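Local structure of WbbM protein (Klebsiella pneumoniae, 6U4B) at residues A[83-88]-A[229-234]; A[223-228]-A[263-268]; A[536-541]-A[547-552]; A[551-556]-A[573-578]. The protein is a trimeric, bifunctional glycosyltransferase and O-antigen polymerase that probably joins two sugar-transferring modules, one of the DUF4422 family and one resembling glycosyltransferase family 8. All coordinates share one frame; numbering follows the deposited sequence.

Contact 1 (A[83-88]-A[229-234])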
loop_
_atom_site.group_PDB
_atom_site.type_symbol
_atom_site.label_atom_id
_atom_site.label_comp_id
_atom_site.label_asym_id
_atom_site.label_seq_id
_atom_site.Cartn_x
_atom_site.Cartn_y
_atom_site.Cartn_z
ATOM N N THR A 83 -16.460 -23.224 31.971
ATOM C CA THR A 83 -15.415 -23.238 30.951
ATOM C C THR A 83 -14.078 -23.687 31.527
ATOM O O THR A 83 -13.295 -24.341 30.830
ATOM C CB THR A 83 -15.283 -21.854 30.306
ATOM O OG1 THR A 83 -14.877 -20.896 31.292
ATOM C CG2 THR A 83 -16.609 -21.417 29.720
ATOM N N ALA A 84 -13.792 -23.340 32.784
ATOM C CA ALA A 84 -12.600 -23.874 33.437
ATOM C C ALA A 84 -12.759 -25.365 33.708
ATOM O O ALA A 84 -11.850 -26.160 33.435
ATOM C CB ALA A 84 -12.320 -23.112 34.733
ATOM N N HIS A 85 -13.913 -25.756 34.256
ATOM C CA HIS A 85 -14.239 -27.166 34.441
ATOM C C HIS A 85 -14.061 -27.943 33.142
ATOM O O HIS A 85 -13.366 -28.966 33.104
ATOM C CB HIS A 85 -15.676 -27.282 34.967
ATOM C CG HIS A 85 -16.146 -28.687 35.202
ATOM N ND1 HIS A 85 -17.368 -28.968 35.773
ATOM C CD2 HIS A 85 -15.568 -29.884 34.945
ATOM C CE1 HIS A 85 -17.524 -30.276 35.859
ATOM N NE2 HIS A 85 -16.446 -30.855 35.361
ATOM N N TYR A 86 -14.673 -27.456 32.058
ATOM C CA TYR A 86 -14.585 -28.146 30.774
ATOM C C TYR A 86 -13.139 -28.268 30.310
ATOM O O TYR A 86 -12.707 -29.338 29.863
ATOM C CB TYR A 86 -15.424 -27.410 29.727
ATOM C CG TYR A 86 -15.446 -28.081 28.370
ATOM C CD1 TYR A 86 -14.479 -27.797 27.413
ATOM C CD2 TYR A 86 -16.436 -29.002 28.047
ATOM C CE1 TYR A 86 -14.496 -28.412 26.177
ATOM C CE2 TYR A 86 -16.460 -29.620 26.812
ATOM C CZ TYR A 86 -15.490 -29.322 25.882
ATOM O OH TYR A 86 -15.511 -29.939 24.652
ATOM N N TRP A 87 -12.373 -27.177 30.413
ATOM C CA TRP A 87 -11.004 -27.179 29.904
ATOM C C TRP A 87 -10.130 -28.171 30.661
ATOM O O TRP A 87 -9.325 -28.888 30.053
ATOM C CB TRP A 87 -10.407 -25.774 29.983
ATOM C CG TRP A 87 -9.001 -25.701 29.465
ATOM C CD1 TRP A 87 -8.612 -25.489 28.173
ATOM C CD2 TRP A 87 -7.797 -25.845 30.227
ATOM N NE1 TRP A 87 -7.242 -25.492 28.085
ATOM C CE2 TRP A 87 -6.717 -25.707 29.332
ATOM C CE3 TRP A 87 -7.527 -26.075 31.581
ATOM C CZ2 TRP A 87 -5.389 -25.792 29.745
ATOM C CZ3 TRP A 87 -6.208 -26.159 31.989
ATOM C CH2 TRP A 87 -5.156 -26.018 31.074
ATOM N N VAL A 88 -10.269 -28.225 31.988
ATOM C CA VAL A 88 -9.513 -29.197 32.774
ATOM C C VAL A 88 -9.937 -30.613 32.409
ATOM O O VAL A 88 -9.099 -31.511 32.253
ATOM C CB VAL A 88 -9.696 -28.921 34.279
ATOM C CG1 VAL A 88 -9.043 -30.017 35.103
ATOM C CG2 VAL A 88 -9.124 -27.561 34.649
ATOM N N TRP A 229 -21.450 -36.683 32.771
ATOM C CA TRP A 229 -22.878 -36.570 33.043
ATOM C C TRP A 229 -23.360 -35.135 32.866
ATOM O O TRP A 229 -24.360 -34.887 32.180
ATOM C CB TRP A 229 -23.165 -37.077 34.458
ATOM C CG TRP A 229 -24.591 -36.958 34.908
ATOM C CD1 TRP A 229 -25.590 -37.869 34.721
ATOM C CD2 TRP A 229 -25.168 -35.878 35.652
ATOM N NE1 TRP A 229 -26.757 -37.418 35.289
ATOM C CE2 TRP A 229 -26.523 -36.198 35.870
ATOM C CE3 TRP A 229 -24.671 -34.668 36.151
ATOM C CZ2 TRP A 229 -27.389 -35.353 36.563
ATOM C CZ3 TRP A 229 -25.532 -33.831 36.837
ATOM C CH2 TRP A 229 -26.875 -34.176 37.037
ATOM N N LEU A 230 -22.656 -34.174 33.469
ATOM C CA LEU A 230 -23.113 -32.787 33.442
ATOM C C LEU A 230 -23.143 -32.236 32.021
ATOM O O LEU A 230 -24.137 -31.637 31.596
ATOM C CB LEU A 230 -22.220 -31.918 34.327
ATOM C CG LEU A 230 -22.492 -30.412 34.273
ATOM C CD1 LEU A 230 -23.838 -30.078 34.902
ATOM C CD2 LEU A 230 -21.370 -29.622 34.935
ATOM N N PHE A 231 -22.060 -32.429 31.267
ATOM C CA PHE A 231 -21.971 -31.799 29.958
ATOM C C PHE A 231 -22.776 -32.526 28.892
ATOM O O PHE A 231 -23.120 -31.911 27.879
ATOM C CB PHE A 231 -20.505 -31.661 29.540
ATOM C CG PHE A 231 -19.786 -30.559 30.260
ATOM C CD1 PHE A 231 -19.972 -29.241 29.885
ATOM C CD2 PHE A 231 -18.952 -30.835 31.331
ATOM C CE1 PHE A 231 -19.328 -28.217 30.551
ATOM C CE2 PHE A 231 -18.303 -29.814 32.004
ATOM C CZ PHE A 231 -18.492 -28.504 31.613
ATOM N N SER A 232 -23.097 -33.807 29.093
ATOM C CA SER A 232 -24.060 -34.457 28.208
ATOM C C SER A 232 -25.430 -33.806 28.333
ATOM O O SER A 232 -26.149 -33.647 27.338
ATOM C CB SER A 232 -24.147 -35.951 28.520
ATOM O OG SER A 232 -24.806 -36.177 29.754
ATOM N N ILE A 233 -25.804 -33.414 29.553
ATOM C CA ILE A 233 -27.065 -32.712 29.763
ATOM C C ILE A 233 -26.994 -31.303 29.191
ATOM O O ILE A 233 -27.936 -30.833 28.539
ATOM C CB ILE A 233 -27.414 -32.697 31.261
ATOM C CG1 ILE A 233 -27.717 -34.116 31.750
ATOM C CG2 ILE A 233 -28.583 -31.756 31.533
ATOM C CD1 ILE A 233 -27.572 -34.291 33.238
ATOM N N LEU A 234 -25.883 -30.605 29.426
ATOM C CA LEU A 234 -25.764 -29.234 28.944
ATOM C C LEU A 234 -25.725 -29.174 27.420
ATOM O O LEU A 234 -26.262 -28.231 26.830
ATOM C CB LEU A 234 -24.528 -28.568 29.552
ATOM C CG LEU A 234 -24.516 -28.462 31.084
ATOM C CD1 LEU A 234 -23.298 -27.690 31.578
ATOM C CD2 LEU A 234 -25.807 -27.836 31.607
#
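F231 inserts its ring between H85 and Y86, and the three make an aromatic cluster where helix 82-91 crosses helix 220-240 in the DUF4422 region. The segment axes pass 11.9 Å apart at -119°, a gap that large side chains bridge. Both ring pairs are T-shaped, but F231 plays a different part in each. Toward H85 it is the edge: CE2 stands over the centre of the imidazole, the centroids 5.2 Å apart and the planes at 76°. Toward Y86 it is the face: the tyrosine's CD2 edge lies above it near the rim, with centroids 5.4 Å apart. CG of F231 is anti to its carbonyl carbon (chi1 -75°), which carries the ring across to the other helix. The far face of F231 is covered near the rim by L230 of its own helix, while the Y86 CB to F231 CZ approach is 3.8 Å. The polar atoms have partners outside the two segments: the Y86 hydroxyl bonds to D70, and H85 NE2 to S227, one turn before F231, so the imidazole is tied to the same helix that packs on its face. L230 also touches H85 directly, its CD2 methyl lying 4.0 Å from H85 CE1.

Contact 2 (A[223-228]-A[263-268])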
loop_
_atom_site.group_PDB
_atom_site.type_symbol
_atom_site.label_atom_id
_atom_site.label_comp_id
_atom_site.label_asym_id
_atom_site.label_seq_id
_atom_site.Cartn_x
_atom_site.Cartn_y
_atom_site.Cartn_z
ATOM N N PHE A 223 -14.885 -36.944 39.493
ATOM C CA PHE A 223 -14.849 -35.762 38.637
ATOM C C PHE A 223 -15.122 -36.117 37.180
ATOM O O PHE A 223 -15.867 -35.406 36.495
ATOM C CB PHE A 223 -13.499 -35.056 38.776
ATOM C CG PHE A 223 -13.252 -34.007 37.731
ATOM C CD1 PHE A 223 -13.849 -32.761 37.824
ATOM C CD2 PHE A 223 -12.414 -34.265 36.657
ATOM C CE1 PHE A 223 -13.620 -31.793 36.865
ATOM C CE2 PHE A 223 -12.180 -33.301 35.695
ATOM C CZ PHE A 223 -12.783 -32.061 35.800
ATOM N N VAL A 224 -14.526 -37.204 36.686
ATOM C CA VAL A 224 -14.741 -37.600 35.296
ATOM C C VAL A 224 -16.189 -38.016 35.073
ATOM O O VAL A 224 -16.815 -37.622 34.081
ATOM C CB VAL A 224 -13.764 -38.723 34.901
ATOM C CG1 VAL A 224 -14.206 -39.381 33.600
ATOM C CG2 VAL A 224 -12.364 -38.172 34.758
ATOM N N ASP A 225 -16.745 -38.815 35.987
ATOM C CA ASP A 225 -18.127 -39.260 35.842
ATOM C C ASP A 225 -19.090 -38.080 35.871
ATOM O O ASP A 225 -20.007 -37.989 35.045
ATOM C CB ASP A 225 -18.472 -40.265 36.939
ATOM C CG ASP A 225 -19.880 -40.809 36.801
ATOM O OD1 ASP A 225 -20.094 -41.696 35.948
ATOM O OD2 ASP A 225 -20.776 -40.344 37.539
ATOM N N TYR A 226 -18.894 -37.162 36.820
ATOM C CA TYR A 226 -19.749 -35.981 36.892
ATOM C C TYR A 226 -19.594 -35.109 35.650
ATOM O O TYR A 226 -20.571 -34.522 35.170
ATOM C CB TYR A 226 -19.431 -35.186 38.160
ATOM C CG TYR A 226 -20.137 -33.853 38.248
ATOM C CD1 TYR A 226 -19.416 -32.673 38.392
ATOM C CD2 TYR A 226 -21.523 -33.772 38.178
ATOM C CE1 TYR A 226 -20.055 -31.448 38.471
ATOM C CE2 TYR A 226 -22.173 -32.552 38.256
ATOM C CZ TYR A 226 -21.433 -31.393 38.401
ATOM O OH TYR A 226 -22.073 -30.176 38.478
ATOM N N SER A 227 -18.375 -35.019 35.111
ATOM C CA SER A 227 -18.148 -34.211 33.917
ATOM C C SER A 227 -18.899 -34.780 32.717
ATOM O O SER A 227 -19.607 -34.050 32.014
ATOM C CB SER A 227 -16.650 -34.120 33.620
ATOM O OG SER A 227 -15.951 -33.527 34.702
ATOM N N GLU A 228 -18.750 -36.083 32.466
ATOM C CA GLU A 228 -19.467 -36.708 31.358
ATOM C C GLU A 228 -20.972 -36.564 31.532
ATOM O O GLU A 228 -21.700 -36.332 30.561
ATOM C CB GLU A 228 -19.078 -38.183 31.245
ATOM C CG GLU A 228 -17.642 -38.426 30.811
ATOM C CD GLU A 228 -17.234 -39.882 30.946
ATOM O OE1 GLU A 228 -17.962 -40.645 31.617
ATOM O OE2 GLU A 228 -16.186 -40.263 30.384
ATOM N N ASN A 263 -26.242 -30.540 42.597
ATOM C CA ASN A 263 -26.927 -31.123 43.747
ATOM C C ASN A 263 -27.651 -32.410 43.374
ATOM O O ASN A 263 -27.606 -33.391 44.126
ATOM C CB ASN A 263 -27.912 -30.113 44.332
ATOM C CG ASN A 263 -27.222 -28.988 45.073
ATOM O OD1 ASN A 263 -27.020 -29.065 46.287
ATOM N ND2 ASN A 263 -26.856 -27.936 44.351
ATOM N N ILE A 264 -28.339 -32.420 42.229
ATOM C CA ILE A 264 -29.037 -33.625 41.787
ATOM C C ILE A 264 -28.059 -34.782 41.643
ATOM O O ILE A 264 -28.361 -35.923 42.021
ATOM C CB ILE A 264 -29.792 -33.347 40.473
ATOM C CG1 ILE A 264 -30.910 -32.325 40.707
ATOM C CG2 ILE A 264 -30.342 -34.635 39.881
ATOM C CD1 ILE A 264 -31.579 -31.847 39.437
ATOM N N TYR A 265 -26.864 -34.504 41.116
ATOM C CA TYR A 265 -25.865 -35.551 40.934
ATOM C C TYR A 265 -25.357 -36.080 42.270
ATOM O O TYR A 265 -25.211 -37.294 42.445
ATOM C CB TYR A 265 -24.705 -35.021 40.089
ATOM C CG TYR A 265 -23.568 -36.003 39.920
ATOM C CD1 TYR A 265 -23.608 -36.979 38.933
ATOM C CD2 TYR A 265 -22.453 -35.952 40.746
ATOM C CE1 TYR A 265 -22.570 -37.880 38.777
ATOM C CE2 TYR A 265 -21.412 -36.848 40.597
ATOM C CZ TYR A 265 -21.474 -37.808 39.613
ATOM O OH TYR A 265 -20.434 -38.698 39.466
ATOM N N ILE A 266 -25.076 -35.185 43.222
ATOM C CA ILE A 266 -24.567 -35.615 44.521
ATOM C C ILE A 266 -25.617 -36.424 45.269
ATOM O O ILE A 266 -25.309 -37.465 45.862
ATOM C CB ILE A 266 -24.101 -34.399 45.343
ATOM C CG1 ILE A 266 -22.832 -33.797 44.740
ATOM C CG2 ILE A 266 -23.868 -34.787 46.799
ATOM C CD1 ILE A 266 -22.321 -32.585 45.482
ATOM N N ILE A 267 -26.872 -35.967 45.249
ATOM C CA ILE A 267 -27.936 -36.667 45.963
ATOM C C ILE A 267 -28.105 -38.078 45.417
ATOM O O ILE A 267 -28.346 -39.028 46.173
ATOM C CB ILE A 267 -29.245 -35.857 45.883
ATOM C CG1 ILE A 267 -29.128 -34.581 46.722
ATOM C CG2 ILE A 267 -30.436 -36.696 46.334
ATOM C CD1 ILE A 267 -30.313 -33.658 46.594
ATOM N N LYS A 268 -27.958 -38.243 44.101
ATOM C CA LYS A 268 -28.035 -39.571 43.502
ATOM C C LYS A 268 -26.913 -40.473 44.005
ATOM O O LYS A 268 -27.130 -41.665 44.256
ATOM C CB LYS A 268 -27.992 -39.449 41.978
ATOM C CG LYS A 268 -27.704 -40.741 41.233
ATOM C CD LYS A 268 -28.849 -41.727 41.346
ATOM C CE LYS A 268 -28.713 -42.824 40.305
ATOM N NZ LYS A 268 -27.328 -43.365 40.252
#
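Y265 reaches from helix 253-272 to D225 and Y226 on helix 220-240, gripping one with its hydroxyl and the other with its ring. The polar part is a single hydrogen bond, Y265 OH to D225 OD2 at 2.6 Å. The acceptor uses its anti lone pair, pointing away from the other carboxylate oxygen, and sits in the plane of the phenol ring, whose plane is 38° from that of the carboxylate. The apolar part lies over the ring face. Y226 CB makes a CH-pi contact, 3.9 Å from the Y265 centroid and 26° off the normal, while Y226 CD2 comes to 3.5 Å from Y265 CG. The two tyrosine rings are inclined at 44°, neither stacked nor T-shaped. With CG anti to the backbone N, Y265 extends its ring away from its own helix, and the phenol end reaches D225. W229 and F262 add further rings around the pair. This is aromatic helix-helix packing within the DUF4422 region, with a hydrogen bond at its more exposed side, away from the known metal sites.

Contact 3 (A[536-541]-A[547-552])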
loop_
_atom_site.group_PDB
_atom_site.type_symbol
_atom_site.label_atom_id
_atom_site.label_comp_id
_atom_site.label_asym_id
_atom_site.label_seq_id
_atom_site.Cartn_x
_atom_site.Cartn_y
_atom_site.Cartn_z
ATOM N N ASP A 536 14.485 27.452 17.804
ATOM C CA ASP A 536 14.336 28.424 18.880
ATOM C C ASP A 536 15.115 28.058 20.137
ATOM O O ASP A 536 15.569 28.955 20.855
ATOM C CB ASP A 536 12.855 28.593 19.240
ATOM C CG ASP A 536 12.018 29.060 18.065
ATOM O OD1 ASP A 536 12.491 28.953 16.915
ATOM O OD2 ASP A 536 10.887 29.539 18.294
ATOM N N PHE A 537 15.288 26.767 20.413
ATOM C CA PHE A 537 15.830 26.291 21.679
ATOM C C PHE A 537 17.211 25.667 21.549
ATOM O O PHE A 537 18.140 26.059 22.260
ATOM C CB PHE A 537 14.850 25.277 22.294
ATOM C CG PHE A 537 15.369 24.585 23.527
ATOM C CD1 PHE A 537 15.164 25.133 24.782
ATOM C CD2 PHE A 537 16.036 23.372 23.431
ATOM C CE1 PHE A 537 15.630 24.493 25.918
ATOM C CE2 PHE A 537 16.506 22.732 24.560
ATOM C CZ PHE A 537 16.302 23.292 25.806
ATOM N N PHE A 538 17.366 24.698 20.654
ATOM C CA PHE A 538 18.566 23.874 20.559
ATOM C C PHE A 538 19.825 24.620 20.112
ATOM O O PHE A 538 20.912 24.315 20.619
ATOM C CB PHE A 538 18.291 22.691 19.629
ATOM C CG PHE A 538 17.179 21.802 20.107
ATOM C CD1 PHE A 538 17.383 20.925 21.160
ATOM C CD2 PHE A 538 15.929 21.850 19.513
ATOM C CE1 PHE A 538 16.361 20.109 21.610
ATOM C CE2 PHE A 538 14.904 21.035 19.955
ATOM C CZ PHE A 538 15.121 20.163 21.007
ATOM N N PRO A 539 19.754 25.575 19.174
ATOM C CA PRO A 539 20.978 26.302 18.790
ATOM C C PRO A 539 21.602 27.116 19.916
ATOM O O PRO A 539 22.748 27.558 19.766
ATOM C CB PRO A 539 20.506 27.213 17.650
ATOM C CG PRO A 539 19.325 26.517 17.086
ATOM C CD PRO A 539 18.638 25.902 18.265
ATOM N N ASN A 540 20.898 27.333 21.024
ATOM C CA ASN A 540 21.434 28.104 22.140
ATOM C C ASN A 540 22.067 27.232 23.218
ATOM O O ASN A 540 22.539 27.764 24.226
ATOM C CB ASN A 540 20.333 28.970 22.758
ATOM C CG ASN A 540 19.757 29.966 21.776
ATOM O OD1 ASN A 540 20.456 30.458 20.891
ATOM N ND2 ASN A 540 18.472 30.269 21.927
ATOM N N LEU A 541 22.083 25.915 23.031
ATOM C CA LEU A 541 22.764 25.013 23.944
ATOM C C LEU A 541 24.277 25.157 23.792
ATOM O O LEU A 541 24.779 25.963 23.003
ATOM C CB LEU A 541 22.335 23.573 23.675
ATOM C CG LEU A 541 20.930 23.148 24.096
ATOM C CD1 LEU A 541 20.453 21.980 23.252
ATOM C CD2 LEU A 541 20.931 22.763 25.561
ATOM N N MET A 547 25.881 20.501 17.907
ATOM C CA MET A 547 26.431 19.703 16.815
ATOM C C MET A 547 25.973 18.254 16.908
ATOM O O MET A 547 25.635 17.636 15.891
ATOM C CB MET A 547 27.957 19.785 16.820
ATOM C CG MET A 547 28.508 21.179 16.591
ATOM S SD MET A 547 27.974 21.915 15.032
ATOM C CE MET A 547 26.834 23.165 15.618
ATOM N N LYS A 548 25.962 17.693 18.120
ATOM C CA LYS A 548 25.482 16.327 18.297
ATOM C C LYS A 548 24.012 16.208 17.919
ATOM O O LYS A 548 23.586 15.187 17.368
ATOM C CB LYS A 548 25.700 15.875 19.741
ATOM C CG LYS A 548 27.155 15.776 20.157
ATOM C CD LYS A 548 27.276 15.169 21.544
ATOM C CE LYS A 548 27.982 13.826 21.493
ATOM N NZ LYS A 548 27.527 12.924 22.589
ATOM N N PHE A 549 23.223 17.247 18.203
ATOM C CA PHE A 549 21.810 17.230 17.839
ATOM C C PHE A 549 21.628 17.315 16.329
ATOM O O PHE A 549 20.772 16.626 15.763
ATOM C CB PHE A 549 21.082 18.375 18.543
ATOM C CG PHE A 549 19.636 18.511 18.157
ATOM C CD1 PHE A 549 18.720 17.520 18.477
ATOM C CD2 PHE A 549 19.189 19.640 17.492
ATOM C CE1 PHE A 549 17.387 17.646 18.126
ATOM C CE2 PHE A 549 17.857 19.775 17.142
ATOM C CZ PHE A 549 16.955 18.776 17.461
ATOM N N LEU A 550 22.435 18.142 15.659
ATOM C CA LEU A 550 22.326 18.262 14.208
ATOM C C LEU A 550 22.732 16.968 13.513
ATOM O O LEU A 550 22.103 16.564 12.527
ATOM C CB LEU A 550 23.179 19.429 13.711
ATOM C CG LEU A 550 22.728 20.820 14.160
ATOM C CD1 LEU A 550 23.665 21.897 13.623
ATOM C CD2 LEU A 550 21.296 21.075 13.720
ATOM N N ALA A 551 23.777 16.305 14.012
ATOM C CA ALA A 551 24.204 15.045 13.410
ATOM C C ALA A 551 23.171 13.945 13.633
ATOM O O ALA A 551 22.920 13.132 12.737
ATOM C CB ALA A 551 25.562 14.630 13.971
ATOM N N ALA A 552 22.560 13.907 14.821
ATOM C CA ALA A 552 21.562 12.881 15.108
ATOM C C ALA A 552 20.312 13.065 14.257
ATOM O O ALA A 552 19.699 12.080 13.832
ATOM C CB ALA A 552 21.205 12.894 16.595
#
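F538 and F549 lie face to face across the turn that leads into helix 543-554, their centroids 4.2 Å apart and their planes 21° from parallel. The two side chains leave their backbones in different ways. F549, on the helix, has CG anti to the backbone N (chi1 176°). F538 instead has CG anti to its carbonyl carbon, beside the backbone N (chi1 -61°). The side chains cross at about a right angle, although the rings remain nearly parallel. F549 CZ stands over the centre of the F538 ring, and F549 CE2 comes to 3.7 Å from F538 CG. The base of F538 joins in as well, its CB lying 3.8 Å from F549 CD2. On the other face of F538, toward the rim, sits CD2 of F537. The stack closes a short loop-to-helix connection in the glycosyltransferase family 8 region: a 3-10 turn at 538-540, with L541 N bonded to F538 O at 3.1 Å, precedes the helix. Helix 434-441 borders the pair, I434 touching both side chains and V435 that of F538. Nearby, N540 accepts a hydrogen bond through OD1 from the backbone N of N245 in the second subunit.

Contact 4 (A[551-556]-A[573-578])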
loop_
_atom_site.group_PDB
_atom_site.type_symbol
_atom_site.label_atom_id
_atom_site.label_comp_id
_atom_site.label_asym_id
_atom_site.label_seq_id
_atom_site.Cartn_x
_atom_site.Cartn_y
_atom_site.Cartn_z
ATOM N N ALA A 551 23.777 16.305 14.012
ATOM C CA ALA A 551 24.204 15.045 13.410
ATOM C C ALA A 551 23.171 13.945 13.633
ATOM O O ALA A 551 22.920 13.132 12.737
ATOM C CB ALA A 551 25.562 14.630 13.971
ATOM N N ALA A 552 22.560 13.907 14.821
ATOM C CA ALA A 552 21.562 12.881 15.108
ATOM C C ALA A 552 20.312 13.065 14.257
ATOM O O ALA A 552 19.699 12.080 13.832
ATOM C CB ALA A 552 21.205 12.894 16.595
ATOM N N ARG A 553 19.920 14.316 13.995
ATOM C CA ARG A 553 18.744 14.561 13.164
ATOM C C ARG A 553 18.920 14.012 11.754
ATOM O O ARG A 553 17.935 13.624 11.114
ATOM C CB ARG A 553 18.436 16.057 13.096
ATOM C CG ARG A 553 17.675 16.603 14.285
ATOM C CD ARG A 553 17.348 18.077 14.094
ATOM N NE ARG A 553 16.274 18.301 13.130
ATOM C CZ ARG A 553 14.981 18.301 13.441
ATOM N NH1 ARG A 553 14.600 18.080 14.693
ATOM N NH2 ARG A 553 14.070 18.519 12.501
ATOM N N LYS A 554 20.157 13.965 11.258
ATOM C CA LYS A 554 20.397 13.569 9.876
ATOM C C LYS A 554 20.249 12.069 9.647
ATOM O O LYS A 554 19.975 11.658 8.515
ATOM C CB LYS A 554 21.785 14.037 9.433
ATOM C CG LYS A 554 21.929 15.553 9.425
ATOM C CD LYS A 554 23.286 16.003 8.908
ATOM C CE LYS A 554 23.387 15.845 7.401
ATOM N NZ LYS A 554 22.458 16.762 6.685
ATOM N N LYS A 555 20.417 11.243 10.682
ATOM C CA LYS A 555 20.215 9.798 10.562
ATOM C C LYS A 555 19.667 9.253 11.874
ATOM O O LYS A 555 20.345 8.511 12.594
ATOM C CB LYS A 555 21.517 9.098 10.176
ATOM C CG LYS A 555 21.306 7.744 9.524
ATOM C CD LYS A 555 20.453 7.877 8.270
ATOM C CE LYS A 555 20.049 6.516 7.726
ATOM N NZ LYS A 555 19.135 6.637 6.556
ATOM N N PRO A 556 18.423 9.594 12.209
ATOM C CA PRO A 556 17.862 9.141 13.487
ATOM C C PRO A 556 17.629 7.642 13.492
ATOM O O PRO A 556 17.352 7.026 12.459
ATOM C CB PRO A 556 16.534 9.905 13.591
ATOM C CG PRO A 556 16.604 10.978 12.542
ATOM C CD PRO A 556 17.467 10.421 11.457
ATOM N N VAL A 573 4.944 19.433 10.290
ATOM C CA VAL A 573 5.803 18.968 11.373
ATOM C C VAL A 573 7.024 18.291 10.761
ATOM O O VAL A 573 6.943 17.679 9.694
ATOM C CB VAL A 573 5.008 18.022 12.316
ATOM C CG1 VAL A 573 5.876 16.917 12.877
ATOM C CG2 VAL A 573 4.360 18.807 13.450
ATOM N N ASP A 574 8.171 18.433 11.424
ATOM C CA ASP A 574 9.374 17.734 10.986
ATOM C C ASP A 574 9.228 16.231 11.202
ATOM O O ASP A 574 8.621 15.783 12.181
ATOM C CB ASP A 574 10.603 18.247 11.736
ATOM C CG ASP A 574 11.112 19.572 11.197
ATOM O OD1 ASP A 574 10.889 19.854 10.001
ATOM O OD2 ASP A 574 11.740 20.328 11.969
ATOM N N PHE A 575 9.806 15.451 10.285
ATOM C CA PHE A 575 9.703 13.989 10.297
ATOM C C PHE A 575 8.254 13.525 10.171
ATOM O O PHE A 575 7.898 12.434 10.623
ATOM C CB PHE A 575 10.345 13.384 11.552
ATOM C CG PHE A 575 11.799 13.723 11.718
ATOM C CD1 PHE A 575 12.763 13.081 10.958
ATOM C CD2 PHE A 575 12.201 14.679 12.636
ATOM C CE1 PHE A 575 14.102 13.386 11.109
ATOM C CE2 PHE A 575 13.540 14.989 12.792
ATOM C CZ PHE A 575 14.492 14.341 12.026
ATOM N N TYR A 576 7.409 14.357 9.559
ATOM C CA TYR A 576 6.001 14.006 9.404
ATOM C C TYR A 576 5.823 12.827 8.456
ATOM O O TYR A 576 4.950 11.977 8.672
ATOM C CB TYR A 576 5.215 15.218 8.910
ATOM C CG TYR A 576 3.823 14.900 8.425
ATOM C CD1 TYR A 576 2.858 14.419 9.299
ATOM C CD2 TYR A 576 3.470 15.093 7.096
ATOM C CE1 TYR A 576 1.582 14.130 8.860
ATOM C CE2 TYR A 576 2.198 14.809 6.647
ATOM C CZ TYR A 576 1.256 14.330 7.533
ATOM O OH TYR A 576 -0.014 14.045 7.088
ATOM N N ASP A 577 6.639 12.759 7.400
ATOM C CA ASP A 577 6.551 11.636 6.474
ATOM C C ASP A 577 6.931 10.322 7.147
ATOM O O ASP A 577 6.399 9.266 6.786
ATOM C CB ASP A 577 7.440 11.885 5.257
ATOM C CG ASP A 577 7.012 13.105 4.458
ATOM O OD1 ASP A 577 5.843 13.529 4.580
ATOM O OD2 ASP A 577 7.849 13.641 3.701
ATOM N N ASP A 578 7.843 10.368 8.124
ATOM C CA ASP A 578 8.243 9.158 8.835
ATOM C C ASP A 578 7.087 8.562 9.624
ATOM O O ASP A 578 7.026 7.342 9.812
ATOM C CB ASP A 578 9.409 9.463 9.771
ATOM C CG ASP A 578 10.620 9.985 9.034
ATOM O OD1 ASP A 578 11.415 9.162 8.536
ATOM O OD2 ASP A 578 10.761 11.219 8.932
#
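R553, on helix 543-554, meets both D574 and F575, the two central residues of a type II beta turn running from V573 to Y576. Its chain leaves with CG beside the backbone N and bends at chi3, bringing the guanidinium across to the turn. NH2 forms a salt bridge with D574 OD2 at 3.0 Å; the bridge runs through one nitrogen and one oxygen, with the guanidinium and carboxylate planes 64° apart. One guanidinium face rests on F575, whose CE2 lies 3.4 Å above its plane toward the rim. The ring is inclined by 56° to the guanidinium and meets it obliquely, so the groups are not stacked. The R553 carbonyl oxygen also lies at the ring's edge, 3.6 Å from F575 CZ. Farther along, P556 closes in obliquely on the same ring, its CG 3.8 Å from F575 CE1. F575 thus fits against R553 and P556, with I559 of strand 558-560 also against it. F575 takes a left-handed backbone conformation (phi 61°), as expected at the third position of a type II turn. Docking of this turn joins helix 543-554 to the approach to helix 576-583, beside the strand that carries H560, a ligand of the magnesium site in the family 8 glycosyltransferase region.

The four contacts form two pairs on opposite sides of the chain's centre. Contacts 1 and 2, with centres 11 Å apart, share helix 220-240 in the DUF4422 region and are joined by a probable hydrogen bond between H85 NE2 and S227 OG and by W229 packing on Y265. Contacts 3 and 4, with centres 13 Å apart, share A551 and A552 on helix 543-554, and both touch the second subunit. Between the pairs the centres are 58 to 75 Å apart. Only the second pair lies near the site where D406, D408 and H560 bind magnesium: the F549 and F575 side chains are about 9 Å from that of H560, and those of F538 and F575 about 13 Å from a bound magnesium ion.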